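BtGH115A (Bacteroides thetaiotaomicron, PDB 5BY3) is a family GH115 glycoside hydrolase, a 4-O-methyl-alpha-glucuronidase with specificity for decorated arabinogalactans. Local coordinates at residues Ser412-Tyr415 and Gln416-Gln420; Ile444-Phe447 and Met448-Trp452. All blocks are in the same frame, centred on the assembly; numbering follows the deposited sequence.

In the fold
Contacts 1 and 2 lie on two neighbouring helices of the TIM-barrel-clan region of this enzyme, their centres about 11 Å apart and about 10 and 9 Å, respectively, from the centre of the chain. Contact 1 comes first, on helix 411-423, which follows strand 388-393 and leads into strand 429-433; contact 2 comes next in the chain, on helix 441-452, which follows strand 429-433. Both helices pack on the parallel sheet and also touch each other: Met418 of contact 1 reaches the Phe447 ring, and Met450 of contact 2 leans on Tyr415 and Met418. The two contacts thus share one buried interface between successive helices of the barrel wall.

Contact 1: residues Ser412-Tyr415 and Gln416-Gln420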
loop_
_atom_site.group_PDB
_atom_site.type_symbol
_atom_site.label_atom_id
_atom_site.label_comp_id
_atom_site.label_asym_id
_atom_site.label_seq_id
_atom_site.Cartn_x
_atom_site.Cartn_y
_atom_site.Cartn_z
ATOM N N SER A 412 -9.886 -4.997 0.085
ATOM C CA SER A 412 -10.745 -5.179 -1.056
ATOM C C SER A 412 -10.487 -4.158 -2.161
ATOM O O SER A 412 -10.707 -4.468 -3.322
ATOM C CB SER A 412 -12.190 -5.047 -0.636
ATOM O OG SER A 412 -12.536 -6.157 0.143
ATOM N N LEU A 413 -10.038 -2.956 -1.782
ATOM C CA LEU A 413 -9.846 -1.860 -2.713
ATOM C C LEU A 413 -8.418 -1.960 -3.256
ATOM O O LEU A 413 -8.187 -1.782 -4.473
ATOM C CB LEU A 413 -10.169 -0.502 -2.071
ATOM C CG LEU A 413 -9.597 0.775 -2.736
ATOM C CD1 LEU A 413 -10.302 1.089 -4.064
ATOM C CD2 LEU A 413 -9.633 1.959 -1.774
ATOM N N ILE A 414 -7.477 -2.262 -2.364
ATOM C CA ILE A 414 -6.138 -2.500 -2.780
ATOM C C ILE A 414 -6.223 -3.623 -3.817
ATOM O O ILE A 414 -5.776 -3.425 -4.960
ATOM C CB ILE A 414 -5.202 -2.822 -1.597
ATOM C CG1 ILE A 414 -5.103 -1.616 -0.664
ATOM C CG2 ILE A 414 -3.794 -3.274 -2.055
ATOM C CD1 ILE A 414 -4.501 -2.035 0.669
ATOM N N TYR A 415 -6.821 -4.762 -3.436
ATOM C CA TYR A 415 -6.968 -5.888 -4.348
ATOM C C TYR A 415 -7.498 -5.479 -5.709
ATOM O O TYR A 415 -6.812 -5.723 -6.716
ATOM C CB TYR A 415 -7.870 -6.981 -3.817
ATOM C CG TYR A 415 -7.982 -8.115 -4.814
ATOM C CD1 TYR A 415 -6.881 -8.905 -5.099
ATOM C CD2 TYR A 415 -9.177 -8.369 -5.518
ATOM C CE1 TYR A 415 -6.938 -9.917 -6.056
ATOM C CE2 TYR A 415 -9.266 -9.414 -6.464
ATOM C CZ TYR A 415 -8.131 -10.178 -6.720
ATOM O OH TYR A 415 -8.148 -11.212 -7.623
ATOM N N GLN A 416 -8.693 -4.864 -5.749
ATOM C CA GLN A 416 -9.321 -4.629 -7.034
ATOM C C GLN A 416 -8.573 -3.645 -7.939
ATOM O O GLN A 416 -8.593 -3.804 -9.159
ATOM C CB GLN A 416 -10.822 -4.351 -6.934
ATOM C CG GLN A 416 -11.259 -2.891 -6.923
ATOM C CD GLN A 416 -11.349 -2.195 -8.284
ATOM O OE1 GLN A 416 -11.742 -2.759 -9.311
ATOM N NE2 GLN A 416 -11.004 -0.933 -8.272
ATOM N N GLN A 417 -7.936 -2.646 -7.349
ATOM C CA GLN A 417 -7.180 -1.699 -8.106
ATOM C C GLN A 417 -5.911 -2.325 -8.655
ATOM O O GLN A 417 -5.584 -2.105 -9.824
ATOM C CB GLN A 417 -6.875 -0.445 -7.289
ATOM C CG GLN A 417 -8.053 0.536 -7.174
ATOM C CD GLN A 417 -8.403 1.176 -8.518
ATOM O OE1 GLN A 417 -9.533 1.030 -9.023
ATOM N NE2 GLN A 417 -7.417 1.876 -9.121
HETATM N N MSE A 418 -5.232 -3.125 -7.832
HETATM C CA MSE A 418 -3.901 -3.633 -8.176
HETATM C C MSE A 418 -4.005 -4.823 -9.098
HETATM O O MSE A 418 -3.148 -5.008 -9.956
HETATM C CB MSE A 418 -3.008 -3.995 -6.969
HETATM C CG MSE A 418 -2.658 -2.811 -6.097
HETATM SE SE MSE A 418 -1.784 -1.342 -7.063
HETATM C CE MSE A 418 -0.191 -2.349 -7.643
ATOM N N LYS A 419 -5.029 -5.643 -8.908
ATOM C CA LYS A 419 -5.375 -6.697 -9.868
ATOM C C LYS A 419 -5.634 -6.055 -11.241
ATOM O O LYS A 419 -5.038 -6.472 -12.243
ATOM C CB LYS A 419 -6.585 -7.502 -9.379
ATOM C CG LYS A 419 -7.267 -8.385 -10.401
ATOM C CD LYS A 419 -6.650 -9.775 -10.475
ATOM C CE LYS A 419 -7.341 -10.626 -11.537
ATOM N NZ LYS A 419 -6.594 -11.901 -11.728
ATOM N N GLN A 420 -6.471 -5.024 -11.274
ATOM C CA GLN A 420 -6.701 -4.311 -12.513
ATOM C C GLN A 420 -5.401 -3.779 -13.103
ATOM O O GLN A 420 -5.174 -3.938 -14.299
ATOM C CB GLN A 420 -7.763 -3.222 -12.385
ATOM C CG GLN A 420 -8.271 -2.717 -13.740
ATOM C CD GLN A 420 -9.582 -1.966 -13.634
ATOM O OE1 GLN A 420 -9.667 -0.944 -12.954
ATOM N NE2 GLN A 420 -10.610 -2.462 -14.310
#
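Helix 411-423, the connection between parallel strands 388-393 and 429-433, carries Tyr415 and Lys419 one turn apart, and their side chains run alongside each other in the same direction. Lys419 sets its CB over one face of the Tyr415 ring in a CH-pi contact, with CB 4.2 Å from the ring centroid and 17° off the normal, displaced toward the rim. Both side chains leave the backbone with CG opposite N; the lysine then bends at chi2, 88°, which carries its CD past the phenol oxygen, 3.5 Å from Tyr415 OH. The phenol and the ammonium group converge on one partner, since Tyr415 OH and Lys419 NZ are both hydrogen-bonded to Ser458 OG. This shared hydroxyl fixes the two polar ends together.

In the backbone between them, Lys419 N donates to Tyr415 O at 2.8 Å, a nearly straight bond of 166°. Met418 N is bonded to Ile414 O at 2.9 Å. On the sheet-facing side of the helix, Ile414 CG2 lies 4.2 Å from CG of selenomethionine Met418, and both residues rest on Tyr392 of strand 388-393. A further turn-spaced pair is Leu413 and Gln417, side by side, with Leu413 CD1 3.9 Å from Gln417 CG. The Ile414-Met418 pair toward strand 388-393 and a polar-ended pair toward Ser458 make this a covering helix of a beta-alpha-beta crossover, as expected in a TIM-barrel-clan domain.

Contact 2: residues Ile444-Phe447 and Met448-Trp452; sequences IELF and MDMAW
Glu445 OE1, on a carboxylate that faces Asp449 one turn along the helix, is gripped by two indoles, accepting hydrogen bonds from NE1 of Trp132 and NE1 of Trp469. Glu445 OE2 forms a salt bridge with Arg472, so both oxygens of this buried carboxylate are engaged. The glutamate reaches these partners as an extended chain with CG opposite N (chi1 -172°). Its OE2 comes within 4.2 Å of Asp449 OD2, the carboxylate planes almost perpendicular at 89°. Asp449 OD2 is hydrogen-bonded to His465, and these outside partners probably ease the repulsion. On the same turn of helix, Asp449 N donates to Glu445 O at 2.8 Å with an N-H...O angle of 164°.

The other side chains that touch across the contact are apolar. Selenomethionine Met448 bends at chi2 and chi3, bringing CE to 3.6 Å from Phe447 CD1, obliquely to the ring, while its CG lies 4.4 Å from Ile444 CG2. Leu446 CG meets SE of selenomethionine Met450 at 4.3 Å. Phe447 and Ile444 both rest on Leu432 of strand 429-433, and Met448 touches Ile165 of strand 162-166. A helix packed through its apolar residues on neighbouring parallel strands, with its acids turned toward helix 462-473, is consistent with the helical wall of a TIM-barrel-type domain.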
loop_
_atom_site.group_PDB
_atom_site.type_symbol
_atom_site.label_atom_id
_atom_site.label_comp_id
_atom_site.label_asym_id
_atom_site.label_seq_id
_atom_site.Cartn_x
_atom_site.Cartn_y
_atom_site.Cartn_z
ATOM N N ILE A 444 0.648 -4.029 3.450
ATOM C CA ILE A 444 1.970 -4.142 2.893
ATOM C C ILE A 444 2.176 -5.585 2.447
ATOM O O ILE A 444 2.635 -5.830 1.330
ATOM C CB ILE A 444 3.053 -3.704 3.912
ATOM C CG1 ILE A 444 2.952 -2.190 4.189
ATOM C CG2 ILE A 444 4.470 -4.078 3.440
ATOM C CD1 ILE A 444 3.720 -1.707 5.419
ATOM N N GLU A 445 1.830 -6.540 3.292
ATOM C CA GLU A 445 2.072 -7.921 2.928
ATOM C C GLU A 445 1.123 -8.359 1.804
ATOM O O GLU A 445 1.514 -9.115 0.899
ATOM C CB GLU A 445 1.951 -8.838 4.138
ATOM C CG GLU A 445 2.384 -10.271 3.852
ATOM C CD GLU A 445 2.413 -11.146 5.083
ATOM O OE1 GLU A 445 2.592 -10.624 6.202
ATOM O OE2 GLU A 445 2.272 -12.378 4.924
ATOM N N LEU A 446 -0.112 -7.879 1.843
ATOM C CA LEU A 446 -1.028 -8.120 0.744
ATOM C C LEU A 446 -0.425 -7.609 -0.585
ATOM O O LEU A 446 -0.283 -8.364 -1.533
ATOM C CB LEU A 446 -2.391 -7.478 1.019
ATOM C CG LEU A 446 -3.498 -7.663 -0.047
ATOM C CD1 LEU A 446 -3.808 -9.151 -0.352
ATOM C CD2 LEU A 446 -4.745 -6.898 0.399
ATOM N N PHE A 447 -0.065 -6.328 -0.629
ATOM C CA PHE A 447 0.575 -5.744 -1.772
ATOM C C PHE A 447 1.771 -6.595 -2.234
ATOM O O PHE A 447 1.920 -6.844 -3.417
ATOM C CB PHE A 447 1.027 -4.329 -1.394
ATOM C CG PHE A 447 1.356 -3.437 -2.565
ATOM C CD1 PHE A 447 2.655 -3.372 -3.067
ATOM C CD2 PHE A 447 0.369 -2.630 -3.143
ATOM C CE1 PHE A 447 2.963 -2.541 -4.143
ATOM C CE2 PHE A 447 0.677 -1.788 -4.208
ATOM C CZ PHE A 447 1.978 -1.748 -4.692
HETATM N N MSE A 448 2.597 -7.052 -1.295
HETATM C CA MSE A 448 3.854 -7.734 -1.644
HETATM C C MSE A 448 3.592 -9.123 -2.131
HETATM O O MSE A 448 4.313 -9.585 -3.027
HETATM C CB MSE A 448 4.944 -7.754 -0.558
HETATM C CG MSE A 448 5.482 -6.366 -0.215
HETATM SE SE MSE A 448 6.140 -5.331 -1.767
HETATM C CE MSE A 448 5.671 -3.578 -1.053
ATOM N N ASP A 449 2.583 -9.778 -1.548
ATOM C CA ASP A 449 2.050 -11.060 -2.054
ATOM C C ASP A 449 1.516 -10.934 -3.473
ATOM O O ASP A 449 1.778 -11.809 -4.303
ATOM C CB ASP A 449 0.935 -11.634 -1.157
ATOM C CG ASP A 449 1.466 -12.259 0.147
ATOM O OD1 ASP A 449 2.683 -12.503 0.248
ATOM O OD2 ASP A 449 0.667 -12.495 1.083
HETATM N N MSE A 450 0.771 -9.848 -3.739
HETATM C CA MSE A 450 0.205 -9.598 -5.062
HETATM C C MSE A 450 1.322 -9.556 -6.063
HETATM O O MSE A 450 1.291 -10.283 -7.046
HETATM C CB MSE A 450 -0.676 -8.368 -5.067
HETATM C CG MSE A 450 -2.040 -8.853 -4.606
HETATM SE SE MSE A 450 -3.241 -7.327 -4.347
HETATM C CE MSE A 450 -3.853 -7.465 -6.223
ATOM N N ALA A 451 2.353 -8.796 -5.730
ATOM C CA ALA A 451 3.482 -8.491 -6.598
ATOM C C ALA A 451 4.368 -9.700 -6.774
ATOM O O ALA A 451 5.041 -9.830 -7.801
ATOM C CB ALA A 451 4.283 -7.316 -6.036
ATOM N N TRP A 452 4.363 -10.586 -5.778
ATOM C CA TRP A 452 5.186 -11.783 -5.849
ATOM C C TRP A 452 4.503 -12.912 -6.613
ATOM O O TRP A 452 5.161 -13.597 -7.412
ATOM C CB TRP A 452 5.674 -12.242 -4.477
ATOM C CG TRP A 452 6.427 -13.572 -4.573
ATOM C CD1 TRP A 452 5.932 -14.798 -4.291
ATOM C CD2 TRP A 452 7.772 -13.781 -5.032
ATOM N NE1 TRP A 452 6.883 -15.754 -4.498
ATOM C CE2 TRP A 452 8.020 -15.166 -4.968
ATOM C CE3 TRP A 452 8.786 -12.929 -5.504
ATOM C CZ2 TRP A 452 9.238 -15.744 -5.378
ATOM C CZ3 TRP A 452 10.025 -13.499 -5.886
ATOM C CH2 TRP A 452 10.225 -14.894 -5.831
#